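Local coordinates for glucose import ATP-binding protein GlcV (Sulfolobus solfataricus, PDB 1OXX), which powers glucose uptake as the ATP-hydrolysing subunit of the ABC transporter GlcSTUV, coupling ATP hydrolysis to sugar import, at residues Leu93-Leu107 / Gln146-Asp158. The protein carries 1 engineered substitution. Sequence-based numbering, arbitrary orientation. Where two conformers were deposited one is given.
Sequences LYPNLTAFENIAFPL and QQRVALARALVKD
R153 and L93 meet with a leucine methyl over one guanidinium face: L93 CD2 sits 3.9 Å above the guanidinium plane, over its centre. The setting is the helical subdomain of an ABC-ATPase. Helix 143-155, whose N-terminal end carries the ABC signature motif, packs here on helix 99-104 and on the loop that follows the Q-loop glutamine, Q89. Segments 99-104 and 146-155 run roughly the same way, 31° between their directions, their axes 8.5 Å apart at closest approach.

R153 leaves the helix with CG anti to the backbone N (chi1 -179°) and bends at chi3, which brings CG and CD against N102 O and turns the NH groups back to the loop. There NH1 and NH2 bond the backbone oxygens of A92 and W91, and the W91 ring adds a cation-pi contact. P106 meets the arginine stem at about a right angle, with CG 3.8 Å from R153 CG.

N102 shapes the loop that presents L93. Its OD1 takes Y94 N at 2.8 Å on an in-plane lone pair, and its ND2 returns a nearly straight bond (177°) to Y94 O and another, from above the carbonyl plane, to T98 O. With an alanine here, Y94 N loses its acceptor and Y94 O and T98 O lose the amide donor, and the turn that carries L93 would probably be free to shift off the guanidinium.

I103 fills the groove between the helices: CG1 rests on V149 CG1, and CD1 presses against A152 CB at 3.6 Å. V121 of helix 114-127 also packs on I103. Further along, V156 slots between I103, P106 and L107, its CG2 3.8 Å from L107 CD1.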
ATOM      1  N   LEU A  93     -15.035 -11.867 -11.644  1.00 12.45           N
ATOM      2  CA  LEU A  93     -15.569 -13.201 -11.844  1.00  9.00           C
ATOM      3  C   LEU A  93     -16.419 -13.189 -13.115  1.00 10.46           C
ATOM      4  O   LEU A  93     -16.957 -12.153 -13.496  1.00 11.94           O
ATOM      5  CB  LEU A  93     -16.428 -13.620 -10.649  1.00  8.83           C
ATOM      6  CG  LEU A  93     -15.727 -13.670  -9.295  1.00 13.37           C
ATOM      7  CD1 LEU A  93     -16.726 -13.980  -8.193  1.00 10.87           C
ATOM      8  CD2 LEU A  93     -14.627 -14.712  -9.334  1.00 14.63           C
ATOM      9  N   TYR A  94     -16.538 -14.328 -13.796  1.00  6.75           N
ATOM     10  CA  TYR A  94     -17.378 -14.413 -14.980  1.00  9.51           C
ATOM     11  C   TYR A  94     -18.816 -14.459 -14.493  1.00  6.82           C
ATOM     12  O   TYR A  94     -19.189 -15.367 -13.751  1.00  8.81           O
ATOM     13  CB  TYR A  94     -17.077 -15.676 -15.781  1.00 13.65           C
ATOM     14  CG  TYR A  94     -15.825 -15.604 -16.615  1.00 23.92           C
ATOM     15  CD1 TYR A  94     -14.633 -16.131 -16.149  1.00 23.18           C
ATOM     16  CD2 TYR A  94     -15.839 -15.014 -17.873  1.00 35.47           C
ATOM     17  CE1 TYR A  94     -13.478 -16.078 -16.918  1.00 29.34           C
ATOM     18  CE2 TYR A  94     -14.692 -14.951 -18.648  1.00 26.49           C
ATOM     19  CZ  TYR A  94     -13.518 -15.490 -18.169  1.00 26.15           C
ATOM     20  OH  TYR A  94     -12.376 -15.427 -18.940  1.00 24.53           O
ATOM     21  N   PRO A  95     -19.620 -13.485 -14.889  1.00  4.98           N
ATOM     22  CA  PRO A  95     -20.974 -13.357 -14.356  1.00  6.95           C
ATOM     23  C   PRO A  95     -21.903 -14.515 -14.687  1.00  7.46           C
ATOM     24  O   PRO A  95     -22.842 -14.745 -13.916  1.00  5.01           O
ATOM     25  CB  PRO A  95     -21.468 -12.047 -14.988  1.00  9.18           C
ATOM     26  CG  PRO A  95     -20.627 -11.908 -16.219  1.00 12.24           C
ATOM     27  CD  PRO A  95     -19.287 -12.395 -15.833  1.00  6.34           C
ATOM     28  N   ASN A  96     -21.686 -15.202 -15.807  1.00  3.81           N
ATOM     29  CA  ASN A  96     -22.552 -16.306 -16.194  1.00  5.93           C
ATOM     30  C   ASN A  96     -21.943 -17.686 -15.987  1.00  9.22           C
ATOM     31  O   ASN A  96     -22.332 -18.667 -16.635  1.00  9.40           O
ATOM     32  CB  ASN A  96     -23.018 -16.169 -17.632  1.00  6.12           C
ATOM     33  CG  ASN A  96     -24.270 -16.962 -17.887  1.00 11.71           C
ATOM     34  OD1 ASN A  96     -25.062 -17.195 -16.962  1.00  9.96           O
ATOM     35  ND2 ASN A  96     -24.464 -17.398 -19.131  1.00  8.54           N
ATOM     36  N   LEU A  97     -20.984 -17.752 -15.078  1.00  6.13           N
ATOM     37  CA  LEU A  97     -20.445 -19.031 -14.623  1.00  5.41           C
ATOM     38  C   LEU A  97     -20.757 -19.092 -13.127  1.00  4.35           C
ATOM     39  O   LEU A  97     -20.689 -18.074 -12.431  1.00  4.57           O
ATOM     40  CB  LEU A  97     -18.931 -19.134 -14.860  1.00  6.00           C
ATOM     41  CG  LEU A  97     -18.407 -19.350 -16.291  1.00  9.47           C
ATOM     42  CD1 LEU A  97     -16.905 -19.608 -16.248  1.00  9.30           C
ATOM     43  CD2 LEU A  97     -19.150 -20.463 -17.023  1.00 19.61           C
ATOM     44  N   THR A  98     -21.107 -20.268 -12.619  1.00  4.06           N
ATOM     45  CA  THR A  98     -21.337 -20.378 -11.198  1.00  3.85           C
ATOM     46  C   THR A  98     -20.008 -20.223 -10.470  1.00  2.95           C
ATOM     47  O   THR A  98     -18.936 -20.202 -11.088  1.00  4.31           O
ATOM     48  CB  THR A  98     -21.904 -21.742 -10.827  1.00  3.52           C
ATOM     49  OG1 THR A  98     -20.974 -22.763 -11.243  1.00  5.23           O
ATOM     50  CG2 THR A  98     -23.200 -22.034 -11.555  1.00  5.45           C
ATOM     51  N   ALA A  99     -20.051 -20.149  -9.151  1.00  2.14           N
ATOM     52  CA  ALA A  99     -18.821 -20.085  -8.379  1.00  3.37           C
ATOM     53  C   ALA A  99     -17.943 -21.303  -8.708  1.00  3.06           C
ATOM     54  O   ALA A  99     -16.741 -21.169  -8.907  1.00  4.43           O
ATOM     55  CB  ALA A  99     -19.138 -19.991  -6.892  1.00  4.06           C
ATOM     56  N   PHE A 100     -18.528 -22.498  -8.760  1.00  3.18           N
ATOM     57  CA  PHE A 100     -17.771 -23.695  -9.099  1.00  5.01           C
ATOM     58  C   PHE A 100     -17.093 -23.520 -10.449  1.00  4.52           C
ATOM     59  O   PHE A 100     -15.933 -23.806 -10.600  1.00  4.16           O
ATOM     60  CB  PHE A 100     -18.689 -24.932  -9.184  1.00  5.35           C
ATOM     61  CG  PHE A 100     -17.967 -26.206  -9.549  1.00  4.99           C
ATOM     62  CD1 PHE A 100     -17.454 -27.020  -8.579  1.00  5.92           C
ATOM     63  CD2 PHE A 100     -17.738 -26.539 -10.864  1.00  4.85           C
ATOM     64  CE1 PHE A 100     -16.777 -28.178  -8.909  1.00  9.89           C
ATOM     65  CE2 PHE A 100     -17.064 -27.691 -11.194  1.00  4.91           C
ATOM     66  CZ  PHE A 100     -16.579 -28.505 -10.212  1.00  7.69           C
ATOM     67  N   GLU A 101     -17.855 -23.096 -11.447  1.00  4.25           N
ATOM     68  CA  GLU A 101     -17.342 -22.945 -12.785  1.00  5.94           C
ATOM     69  C   GLU A 101     -16.241 -21.898 -12.847  1.00  3.01           C
ATOM     70  O   GLU A 101     -15.254 -22.037 -13.591  1.00  6.96           O
ATOM     71  CB  GLU A 101     -18.499 -22.571 -13.721  1.00  5.39           C
ATOM     72  CG  GLU A 101     -19.479 -23.705 -13.977  1.00  7.49           C
ATOM     73  CD  GLU A 101     -20.632 -23.317 -14.889  1.00 10.18           C
ATOM     74  OE1 GLU A 101     -21.307 -22.296 -14.644  1.00  6.72           O
ATOM     75  OE2 GLU A 101     -20.877 -24.068 -15.870  1.00 19.19           O
ATOM     76  N   ASN A 102     -16.382 -20.836 -12.054  1.00  3.55           N
ATOM     77  CA  ASN A 102     -15.359 -19.804 -12.005  1.00  5.35           C
ATOM     78  C   ASN A 102     -14.056 -20.355 -11.431  1.00  4.14           C
ATOM     79  O   ASN A 102     -12.974 -20.047 -11.924  1.00  5.88           O
ATOM     80  CB  ASN A 102     -15.827 -18.620 -11.159  1.00  3.73           C
ATOM     81  CG  ASN A 102     -16.451 -17.533 -11.987  1.00  7.73           C
ATOM     82  OD1 ASN A 102     -15.742 -16.744 -12.631  1.00 12.15           O
ATOM     83  ND2 ASN A 102     -17.782 -17.473 -11.993  1.00  4.38           N
ATOM     84  N   ILE A 103     -14.153 -21.153 -10.374  1.00  5.10           N
ATOM     85  CA  ILE A 103     -12.975 -21.712  -9.731  1.00  3.93           C
ATOM     86  C   ILE A 103     -12.335 -22.807 -10.588  1.00  7.36           C
ATOM     87  O   ILE A 103     -11.106 -22.951 -10.612  1.00  7.84           O
ATOM     88  CB  ILE A 103     -13.326 -22.215  -8.332  1.00  5.86           C
ATOM     89  CG1 ILE A 103     -13.848 -21.064  -7.462  1.00  6.05           C
ATOM     90  CG2 ILE A 103     -12.115 -22.881  -7.674  1.00  4.99           C
ATOM     91  CD1 ILE A 103     -14.491 -21.534  -6.128  1.00  7.52           C
ATOM     92  N   ALA A 104     -13.151 -23.551 -11.320  1.00  5.25           N
ATOM     93  CA  ALA A 104     -12.654 -24.631 -12.163  1.00  5.02           C
ATOM     94  C   ALA A 104     -11.999 -24.136 -13.440  1.00  6.11           C
ATOM     95  O   ALA A 104     -11.195 -24.847 -14.056  1.00  8.69           O
ATOM     96  CB  ALA A 104     -13.778 -25.542 -12.526  1.00  7.07           C
ATOM     97  N   PHE A 105     -12.351 -22.936 -13.867  1.00  7.54           N
ATOM     98  CA  PHE A 105     -11.892 -22.426 -15.151  1.00  8.80           C
ATOM     99  C   PHE A 105     -10.386 -22.576 -15.405  1.00  6.14           C
ATOM    100  O   PHE A 105      -9.998 -23.031 -16.477  1.00  9.71           O
ATOM    101  CB  PHE A 105     -12.324 -20.965 -15.320  1.00 11.43           C
ATOM    102  CG  PHE A 105     -12.147 -20.450 -16.719  1.00 19.16           C
ATOM    103  CD1 PHE A 105     -13.003 -20.851 -17.728  1.00 21.38           C
ATOM    104  CD2 PHE A 105     -11.116 -19.593 -17.022  1.00 21.61           C
ATOM    105  CE1 PHE A 105     -12.837 -20.385 -19.021  1.00 31.86           C
ATOM    106  CE2 PHE A 105     -10.945 -19.123 -18.311  1.00 23.96           C
ATOM    107  CZ  PHE A 105     -11.811 -19.523 -19.308  1.00 26.81           C
ATOM    108  N   PRO A 106      -9.534 -22.207 -14.455  1.00  6.07           N
ATOM    109  CA  PRO A 106      -8.090 -22.313 -14.697  1.00  8.16           C
ATOM    110  C   PRO A 106      -7.613 -23.742 -14.900  1.00  7.43           C
ATOM    111  O   PRO A 106      -6.500 -23.936 -15.386  1.00 10.61           O
ATOM    112  CB  PRO A 106      -7.478 -21.724 -13.424  1.00 10.30           C
ATOM    113  CG  PRO A 106      -8.558 -20.827 -12.862  1.00  9.11           C
ATOM    114  CD  PRO A 106      -9.831 -21.592 -13.151  1.00  6.82           C
ATOM    115  N   LEU A 107      -8.426 -24.725 -14.539  1.00  8.43           N
ATOM    116  CA  LEU A 107      -8.025 -26.128 -14.643  1.00  6.50           C
ATOM    117  C   LEU A 107      -8.393 -26.776 -15.972  1.00 13.37           C
ATOM    118  O   LEU A 107      -8.068 -27.938 -16.198  1.00 12.60           O
ATOM    119  CB  LEU A 107      -8.678 -26.935 -13.532  1.00  8.28           C
ATOM    120  CG  LEU A 107      -8.397 -26.501 -12.087  1.00  6.19           C
ATOM    121  CD1 LEU A 107      -9.053 -27.437 -11.093  1.00  8.19           C
ATOM    122  CD2 LEU A 107      -6.909 -26.452 -11.859  1.00  7.35           C
ATOM    123  N   GLN A 146     -17.720 -13.231  -2.872  1.00  6.65           N
ATOM    124  CA  GLN A 146     -17.121 -12.982  -4.177  1.00  5.64           C
ATOM    125  C   GLN A 146     -15.610 -12.895  -4.023  1.00  6.05           C
ATOM    126  O   GLN A 146     -14.859 -13.423  -4.841  1.00  7.31           O
ATOM    127  CB  GLN A 146     -17.663 -11.689  -4.802  1.00  7.10           C
ATOM    128  CG  GLN A 146     -19.139 -11.746  -5.176  1.00  9.17           C
ATOM    129  CD  GLN A 146     -19.727 -10.372  -5.390  1.00 13.96           C
ATOM    130  OE1 GLN A 146     -19.051  -9.365  -5.171  1.00 20.98           O
ATOM    131  NE2 GLN A 146     -20.980 -10.315  -5.815  1.00 10.74           N
ATOM    132  N   GLN A 147     -15.171 -12.239  -2.960  1.00  6.77           N
ATOM    133  CA  GLN A 147     -13.749 -12.148  -2.668  1.00  8.16           C
ATOM    134  C   GLN A 147     -13.135 -13.525  -2.504  1.00  5.46           C
ATOM    135  O   GLN A 147     -12.058 -13.829  -3.037  1.00  7.33           O
ATOM    136  CB  GLN A 147     -13.537 -11.336  -1.395  1.00 10.20           C
ATOM    137  CG  GLN A 147     -12.098 -10.958  -1.169  1.00 12.84           C
ATOM    138  CD  GLN A 147     -11.723  -9.677  -1.887  1.00 16.58           C
ATOM    139  OE1 GLN A 147     -12.603  -8.917  -2.327  1.00 19.60           O
ATOM    140  NE2 GLN A 147     -10.427  -9.419  -1.991  1.00 26.15           N
ATOM    141  N   ARG A 148     -13.815 -14.373  -1.753  1.00  7.13           N
ATOM    142  CA  ARG A 148     -13.331 -15.712  -1.524  1.00  7.08           C
ATOM    143  C   ARG A 148     -13.340 -16.568  -2.797  1.00  5.85           C
ATOM    144  O   ARG A 148     -12.420 -17.371  -2.993  1.00  6.64           O
ATOM    145  CB  ARG A 148     -14.079 -16.360  -0.366  1.00  5.67           C
ATOM    146  CG  ARG A 148     -13.758 -15.707   0.957  1.00  7.77           C
ATOM    147  CD  ARG A 148     -14.639 -16.149   2.080  1.00 16.16           C
ATOM    148  NE  ARG A 148     -14.226 -15.493   3.314  1.00 12.93           N
ATOM    149  CZ  ARG A 148     -13.632 -16.112   4.313  1.00 12.93           C
ATOM    150  NH1 ARG A 148     -13.392 -17.412   4.248  1.00 20.76           N
ATOM    151  NH2 ARG A 148     -13.277 -15.423   5.390  1.00 18.39           N
ATOM    152  N   VAL A 149     -14.335 -16.405  -3.669  1.00  6.24           N
ATOM    153  CA  VAL A 149     -14.324 -17.138  -4.927  1.00  6.33           C
ATOM    154  C   VAL A 149     -13.154 -16.681  -5.793  1.00  7.18           C
ATOM    155  O   VAL A 149     -12.485 -17.492  -6.415  1.00  6.53           O
ATOM    156  CB  VAL A 149     -15.645 -16.956  -5.675  1.00  7.36           C
ATOM    157  CG1 VAL A 149     -15.575 -17.567  -7.057  1.00  8.59           C
ATOM    158  CG2 VAL A 149     -16.746 -17.572  -4.860  1.00 10.56           C
ATOM    159  N   ALA A 150     -12.888 -15.378  -5.814  1.00  5.00           N
ATOM    160  CA  ALA A 150     -11.769 -14.845  -6.583  1.00  7.82           C
ATOM    161  C   ALA A 150     -10.436 -15.381  -6.044  1.00  5.13           C
ATOM    162  O   ALA A 150      -9.525 -15.714  -6.818  1.00  5.40           O
ATOM    163  CB  ALA A 150     -11.778 -13.317  -6.561  1.00  7.70           C
ATOM    164  N   LEU A 151     -10.310 -15.464  -4.721  1.00  6.14           N
ATOM    165  CA  LEU A 151      -9.106 -16.022  -4.136  1.00  5.07           C
ATOM    166  C   LEU A 151      -8.997 -17.520  -4.448  1.00  5.55           C
ATOM    167  O   LEU A 151      -7.928 -17.998  -4.779  1.00  4.77           O
ATOM    168  CB  LEU A 151      -9.105 -15.786  -2.640  1.00  7.47           C
ATOM    169  CG  LEU A 151      -7.847 -16.109  -1.861  1.00 11.14           C
ATOM    170  CD1 LEU A 151      -6.639 -15.403  -2.433  1.00  9.69           C
ATOM    171  CD2 LEU A 151      -8.079 -15.738  -0.405  1.00 12.74           C
ATOM    172  N   ALA A 152     -10.094 -18.262  -4.410  1.00  4.92           N
ATOM    173  CA  ALA A 152     -10.072 -19.679  -4.738  1.00  3.65           C
ATOM    174  C   ALA A 152      -9.621 -19.878  -6.174  1.00  4.09           C
ATOM    175  O   ALA A 152      -8.850 -20.800  -6.475  1.00  5.65           O
ATOM    176  CB  ALA A 152     -11.468 -20.256  -4.535  1.00  3.68           C
ATOM    177  N   ARG A 153     -10.147 -19.065  -7.078  1.00  4.65           N
ATOM    178  CA  ARG A 153      -9.722 -19.123  -8.481  1.00  7.43           C
ATOM    179  C   ARG A 153      -8.205 -18.933  -8.607  1.00  6.40           C
ATOM    180  O   ARG A 153      -7.535 -19.630  -9.371  1.00  7.68           O
ATOM    181  CB  ARG A 153     -10.469 -18.070  -9.296  1.00  6.61           C
ATOM    182  CG  ARG A 153     -10.114 -18.083 -10.739  1.00  8.77           C
ATOM    183  CD  ARG A 153     -10.859 -17.062 -11.561  1.00 13.04           C
ATOM    184  NE  ARG A 153     -10.655 -15.713 -11.075  1.00 10.71           N
ATOM    185  CZ  ARG A 153     -11.293 -14.654 -11.542  1.00 10.15           C
ATOM    186  NH1 ARG A 153     -12.208 -14.800 -12.495  1.00  8.31           N
ATOM    187  NH2 ARG A 153     -11.054 -13.459 -11.029  1.00  9.92           N
ATOM    188  N   ALA A 154      -7.664 -17.979  -7.858  1.00  3.39           N
ATOM    189  CA  ALA A 154      -6.222 -17.711  -7.869  1.00  4.64           C
ATOM    190  C   ALA A 154      -5.380 -18.840  -7.304  1.00  8.12           C
ATOM    191  O   ALA A 154      -4.215 -18.971  -7.682  1.00  8.47           O
ATOM    192  CB  ALA A 154      -5.937 -16.465  -7.103  1.00  7.65           C
ATOM    193  N   LEU A 155      -5.950 -19.647  -6.410  1.00  4.78           N
ATOM    194  CA  LEU A 155      -5.212 -20.682  -5.674  1.00  4.55           C
ATOM    195  C   LEU A 155      -5.399 -22.096  -6.206  1.00  4.27           C
ATOM    196  O   LEU A 155      -4.740 -23.040  -5.777  1.00  6.21           O
ATOM    197  CB  LEU A 155      -5.657 -20.660  -4.216  1.00  6.65           C
ATOM    198  CG  LEU A 155      -5.362 -19.365  -3.475  1.00  6.80           C
ATOM    199  CD1 LEU A 155      -5.964 -19.442  -2.085  1.00 10.86           C
ATOM    200  CD2 LEU A 155      -3.886 -19.115  -3.402  1.00  9.81           C
ATOM    201  N   VAL A 156      -6.307 -22.236  -7.153  1.00  5.68           N
ATOM    202  CA  VAL A 156      -6.722 -23.569  -7.587  1.00  4.39           C
ATOM    203  C   VAL A 156      -5.628 -24.425  -8.231  1.00  6.02           C
ATOM    204  O   VAL A 156      -5.682 -25.646  -8.155  1.00  7.61           O
ATOM    205  CB  VAL A 156      -7.997 -23.492  -8.480  1.00  5.83           C
ATOM    206  CG1 VAL A 156      -7.670 -23.097  -9.886  1.00  5.00           C
ATOM    207  CG2 VAL A 156      -8.717 -24.805  -8.431  1.00  7.81           C
ATOM    208  N   LYS A 157      -4.647 -23.787  -8.856  1.00  4.84           N
ATOM    209  CA  LYS A 157      -3.510 -24.506  -9.468  1.00  5.93           C
ATOM    210  C   LYS A 157      -2.266 -24.570  -8.574  1.00 14.92           C
ATOM    211  O   LYS A 157      -1.162 -24.827  -9.051  1.00 13.40           O
ATOM    212  CB  LYS A 157      -3.090 -23.861 -10.792  1.00  9.78           C
ATOM    213  CG  LYS A 157      -4.117 -23.926 -11.924  0.50  8.71           C
ATOM    214  CD  LYS A 157      -3.523 -23.466 -13.249  0.50 10.57           C
ATOM    215  CE  LYS A 157      -3.221 -21.976 -13.261  0.50  8.52           C
ATOM    216  NZ  LYS A 157      -2.626 -21.531 -14.562  0.50 15.66           N
ATOM    217  N   ASP A 158      -2.432 -24.341  -7.286  1.00 17.55           N
ATOM    218  CA  ASP A 158      -1.296 -24.310  -6.358  1.00 11.90           C
ATOM    219  C   ASP A 158      -0.085 -23.504  -6.846  1.00 16.30           C
ATOM    220  O   ASP A 158       0.960 -24.005  -7.237  1.00 15.47           O
ATOM    221  CB  ASP A 158      -0.834 -25.700  -5.960  1.00 20.53           C
ATOM    222  CG  ASP A 158      -0.204 -25.707  -4.576  1.00 23.78           C
ATOM    223  OD1 ASP A 158      -0.882 -25.240  -3.621  1.00 22.98           O
ATOM    224  OD2 ASP A 158       0.954 -26.126  -4.348  1.00 44.77           O
TER
HETATM  225  O   HOH W   1      -4.765 -22.131 -16.376  1.00 30.02           O